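Local coordinates for protein peroxiredoxin (Clostridioides difficile, PDB 6TSB) that hydrolyses chitin through its C-terminal family 18 glycoside hydrolase domain, the part crystallised here, in a bifunctional peroxiredoxin-chitinase of the spore coat, at the interface of chains A and B. Residues are numbered along the deposited sequence; one frame, centred on the assembly and turned at random. Chains: chain A/B, Peroxiredoxin.

The interface of chains A and B. Residues chain A 225-226, 238, 241-242; chain B 294, 316, 320.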
# COMPACT_ATOMS: atom_id res chain seq x y z
N LEU A 225 4.09 -5.77 -16.16
CA LEU A 225 3.00 -6.04 -17.14
C LEU A 225 3.15 -5.05 -18.31
O LEU A 225 3.08 -5.50 -19.47
CB LEU A 225 1.64 -5.95 -16.45
CG LEU A 225 0.43 -6.13 -17.35
CD1 LEU A 225 0.47 -7.47 -18.09
CD2 LEU A 225 -0.88 -5.99 -16.58
N PHE A 226 3.48 -3.77 -18.04
CA PHE A 226 3.77 -2.73 -19.06
C PHE A 226 5.17 -2.15 -18.84
O PHE A 226 5.80 -2.52 -17.85
CB PHE A 226 2.69 -1.65 -19.04
CG PHE A 226 1.32 -2.18 -19.37
CD1 PHE A 226 1.00 -2.53 -20.67
CD2 PHE A 226 0.34 -2.27 -18.41
CE1 PHE A 226 -0.27 -2.98 -20.99
CE2 PHE A 226 -0.92 -2.74 -18.72
CZ PHE A 226 -1.23 -3.10 -20.01
N ASP A 238 3.08 -7.56 -21.64
CA ASP A 238 2.15 -7.09 -22.71
C ASP A 238 2.81 -7.25 -24.08
O ASP A 238 2.14 -7.73 -25.00
CB ASP A 238 1.72 -5.64 -22.48
CG ASP A 238 1.01 -4.95 -23.64
OD1 ASP A 238 -0.16 -5.32 -23.98
OD2 ASP A 238 1.62 -4.03 -24.19
N VAL A 241 2.87 -10.95 -25.03
CA VAL A 241 1.54 -11.40 -25.51
C VAL A 241 1.28 -10.87 -26.93
O VAL A 241 0.76 -11.63 -27.76
CB VAL A 241 0.44 -10.95 -24.55
CG1 VAL A 241 -0.91 -11.48 -25.01
CG2 VAL A 241 0.75 -11.38 -23.13
N ARG A 242 1.61 -9.61 -27.20
CA ARG A 242 1.35 -8.99 -28.52
C ARG A 242 2.28 -9.63 -29.56
O ARG A 242 1.78 -9.96 -30.64
CB ARG A 242 1.54 -7.47 -28.48
CG ARG A 242 0.56 -6.73 -27.58
CD ARG A 242 -0.90 -7.16 -27.70
NE ARG A 242 -1.72 -6.43 -26.75
CZ ARG A 242 -2.98 -6.70 -26.45
NH1 ARG A 242 -3.60 -7.73 -27.02
NH2 ARG A 242 -3.60 -5.95 -25.54
N GLN B 294 2.90 -1.52 -13.28
CA GLN B 294 1.73 -2.23 -12.68
C GLN B 294 2.16 -3.43 -11.81
O GLN B 294 1.34 -4.36 -11.63
CB GLN B 294 0.71 -2.56 -13.77
CG GLN B 294 -0.21 -1.39 -14.05
CD GLN B 294 -1.42 -1.74 -14.90
OE1 GLN B 294 -1.77 -1.01 -15.81
NE2 GLN B 294 -2.07 -2.86 -14.59
N LEU B 316 -4.54 -7.32 -11.56
CA LEU B 316 -4.26 -6.55 -12.80
C LEU B 316 -3.86 -7.51 -13.95
O LEU B 316 -4.46 -7.37 -15.05
CB LEU B 316 -3.18 -5.51 -12.48
CG LEU B 316 -3.65 -4.38 -11.55
CD1 LEU B 316 -2.58 -3.30 -11.44
CD2 LEU B 316 -4.96 -3.78 -12.03
N TYR B 320 -6.02 -8.36 -17.38
CA TYR B 320 -5.39 -8.39 -18.72
C TYR B 320 -5.82 -9.67 -19.44
O TYR B 320 -6.11 -9.61 -20.63
CB TYR B 320 -3.88 -8.22 -18.59
CG TYR B 320 -3.14 -8.05 -19.89
CD1 TYR B 320 -2.88 -9.12 -20.73
CD2 TYR B 320 -2.68 -6.79 -20.28
CE1 TYR B 320 -2.18 -8.95 -21.92
CE2 TYR B 320 -1.97 -6.60 -21.46
CZ TYR B 320 -1.72 -7.69 -22.29
OH TYR B 320 -1.03 -7.46 -23.45
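The ring of B:Tyr320 carries methyl CD1 of A:Leu225 on one face, 3.9 Å above the plane and shifted toward the rim, while carboxylate oxygen OD1 of A:Asp238 lies at its edge, in plane. Carboxylate and ring stand nearly perpendicular, 82° apart. The phenol oxygen OH in turn sits over one face of the A:Arg242 guanidinium, 3.3 Å above that plane and off-centre. The A:Phe226 ring has its own neighbour A:Leu225 on one face and the side-chain amide of B:Gln294 at its edge, where OE1 comes 3.5 Å from CE2; amide and ring planes are 58° apart. At its far end this phenyl ring reaches the tyrosine, CZ lying 3.9 Å from CE2 of B:Tyr320.

A:Leu225 forks across the interface: CD1 takes the tyrosine face, and CD2 rests 3.9 Å from the amide nitrogen NE2 of B:Gln294, with the backbone carbonyl of B:Leu316 also near. On the opposite rim of the tyrosine, CG2 of A:Val241 lies 4.0 Å from CE1. B:Tyr320 reaches A:Asp238 and A:Arg242 with its phenol because a chi1 of -172° turns the ring away from the backbone N. The modelled separation of OH and OD1 is too short to be reliable, leaving any hydrogen bond there doubtful. Within chain A, NE of A:Arg242 forms a loose salt bridge to OD1 of A:Asp238, 3.4 Å long, which may help position the carboxylate beside the phenol.

B:Tyr320 and B:Leu316 belong to helix 311-323 of the chitinase domain, and B:Gln294 to a loop before strand 295-300; they meet helix 237-246 and the loop preceding it in chain A. The patch recurs with chains exchanged in this two-fold dimer, whose biological relevance the structure alone does not show.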